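Local coordinates for protein sulfur oxygenase/reductase (Halothiobacillus neapolitanus, PDB 6QPA) that probably oxidises and disproportionates elemental sulfur with the help of a bound iron ion, as a sulfur oxygenase/reductase, at residues Q280-N284 with G285-H289. Numbering follows the deposited sequence.
Sequences QIHNN and GVLAH
Gly285 N donates to Ile281 O (2.8 Å) in a regular i to i+4 step, but the next turn of helix 276-287 widens. His282 O accepts twice, from Val286 N at 2.8 Å and, more nearly straight, from Leu287 N at 2.9 Å, which lies in its carbonyl plane with an N-H...O angle of 163°. The second bond closes a pi-type turn, and the i+5 pattern fades into a weak bond from Ala288 N to Asn283 O. On the side chains, His282 has CG opposite the backbone N (chi1 -174°), which carries its imidazole forward along the helix to Val286 and Leu287. CD2 of the ring meets Val286 CB at 3.5 Å, and CE1, across the ring from it, reaches Leu287 CD2 at 3.6 Å. With an alanine here the ring contacts to both aliphatic side chains go, which would probably leave a gap beside Val286 and Leu287 and let the Leu287 side chain turn more freely. Asn283 OD1, the amide oxygen, touches the Leu287 CD1 methyl at 3.3 Å in van der Waals contact, the two side chains crossing at a slant. A water joins Asn284 O to His289 NE2, whose ring has Ala288 CB over one face; ND1 is hydrogen-bonded to His171. The contact lies in the last turns of the helix, shortly before strand 290-305. Ile281 and Val286 pack on helix 172-189, whereas Asn283 and Leu287 touch Met218 of a second subunit, whose Asn234 also hydrogen-bonds Leu287 O, so this widened turn joins an intrachain helix pair to a subunit interface.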
loop_
_atom_site.group_PDB
_atom_site.type_symbol
_atom_site.label_atom_id
_atom_site.label_comp_id
_atom_site.label_asym_id
_atom_site.label_seq_id
_atom_site.Cartn_x
_atom_site.Cartn_y
_atom_site.Cartn_z
ATOM N N GLN A 280 -50.306 -18.363 -39.137
ATOM C CA GLN A 280 -51.684 -18.201 -39.610
ATOM C C GLN A 280 -52.683 -18.660 -38.556
ATOM O O GLN A 280 -53.680 -17.978 -38.297
ATOM C CB GLN A 280 -51.915 -18.998 -40.900
ATOM C CG GLN A 280 -50.936 -18.727 -42.029
ATOM C CD GLN A 280 -50.651 -17.265 -42.201
ATOM O OE1 GLN A 280 -51.564 -16.475 -42.386
ATOM N NE2 GLN A 280 -49.373 -16.891 -42.147
ATOM N N ILE A 281 -52.420 -19.812 -37.936
ATOM C CA ILE A 281 -53.286 -20.339 -36.886
ATOM C C ILE A 281 -53.393 -19.345 -35.737
ATOM O O ILE A 281 -54.493 -19.005 -35.290
ATOM C CB ILE A 281 -52.748 -21.695 -36.397
ATOM C CG1 ILE A 281 -52.843 -22.749 -37.512
ATOM C CG2 ILE A 281 -53.417 -22.118 -35.077
ATOM C CD1 ILE A 281 -52.049 -24.012 -37.233
ATOM N N HIS A 282 -52.251 -18.829 -35.274
ATOM C CA HIS A 282 -52.258 -17.944 -34.109
ATOM C C HIS A 282 -52.818 -16.573 -34.470
ATOM O O HIS A 282 -53.607 -16.005 -33.709
ATOM C CB HIS A 282 -50.837 -17.823 -33.521
ATOM C CG HIS A 282 -50.760 -17.055 -32.223
ATOM N ND1 HIS A 282 -50.136 -15.826 -32.116
ATOM C CD2 HIS A 282 -51.191 -17.360 -30.976
ATOM C CE1 HIS A 282 -50.193 -15.403 -30.864
ATOM N NE2 HIS A 282 -50.839 -16.311 -30.151
ATOM N N ASN A 283 -52.434 -16.035 -35.637
ATOM C CA ASN A 283 -52.978 -14.748 -36.059
ATOM C C ASN A 283 -54.498 -14.803 -36.137
ATOM O O ASN A 283 -55.186 -13.951 -35.571
ATOM C CB ASN A 283 -52.398 -14.325 -37.420
ATOM C CG ASN A 283 -50.997 -13.742 -37.294
ATOM O OD1 ASN A 283 -50.435 -13.711 -36.204
ATOM N ND2 ASN A 283 -50.437 -13.276 -38.401
ATOM N N ASN A 284 -55.038 -15.814 -36.823
ATOM C CA ASN A 284 -56.479 -15.859 -37.054
ATOM C C ASN A 284 -57.261 -16.407 -35.866
ATOM O O ASN A 284 -58.398 -15.984 -35.629
ATOM C CB ASN A 284 -56.758 -16.674 -38.310
ATOM C CG ASN A 284 -56.163 -16.031 -39.535
ATOM O OD1 ASN A 284 -56.240 -14.813 -39.699
ATOM N ND2 ASN A 284 -55.552 -16.829 -40.391
ATOM N N GLY A 285 -56.675 -17.318 -35.108
ATOM C CA GLY A 285 -57.384 -17.955 -34.029
ATOM C C GLY A 285 -57.193 -17.291 -32.679
ATOM O O GLY A 285 -58.017 -17.505 -31.791
ATOM N N VAL A 286 -56.134 -16.495 -32.502
ATOM C CA VAL A 286 -55.869 -15.880 -31.202
ATOM C C VAL A 286 -55.800 -14.360 -31.338
ATOM O O VAL A 286 -56.619 -13.644 -30.756
ATOM C CB VAL A 286 -54.583 -16.431 -30.556
ATOM C CG1 VAL A 286 -54.266 -15.665 -29.254
ATOM C CG2 VAL A 286 -54.718 -17.925 -30.280
ATOM N N LEU A 287 -54.838 -13.853 -32.113
ATOM C CA LEU A 287 -54.613 -12.409 -32.145
ATOM C C LEU A 287 -55.838 -11.637 -32.624
ATOM O O LEU A 287 -56.063 -10.503 -32.186
ATOM C CB LEU A 287 -53.402 -12.072 -33.022
ATOM C CG LEU A 287 -52.011 -12.541 -32.530
ATOM C CD1 LEU A 287 -50.893 -11.995 -33.403
ATOM C CD2 LEU A 287 -51.774 -12.149 -31.090
ATOM N N ALA A 288 -56.614 -12.217 -33.545
ATOM C CA ALA A 288 -57.787 -11.567 -34.105
ATOM C C ALA A 288 -58.900 -11.352 -33.088
ATOM O O ALA A 288 -59.829 -10.598 -33.379
ATOM C CB ALA A 288 -58.335 -12.388 -35.282
ATOM N N HIS A 289 -58.835 -11.979 -31.911
ATOM C CA HIS A 289 -59.949 -11.928 -30.974
ATOM C C HIS A 289 -59.633 -11.173 -29.697
ATOM O O HIS A 289 -60.421 -11.226 -28.748
ATOM C CB HIS A 289 -60.400 -13.347 -30.657
ATOM C CG HIS A 289 -60.733 -14.134 -31.883
ATOM N ND1 HIS A 289 -61.684 -13.714 -32.791
ATOM C CD2 HIS A 289 -60.257 -15.311 -32.351
ATOM C CE1 HIS A 289 -61.773 -14.596 -33.770
ATOM N NE2 HIS A 289 -60.914 -15.571 -33.531
HETATM O O HOH W 1 -60.995 -17.753 -35.351
#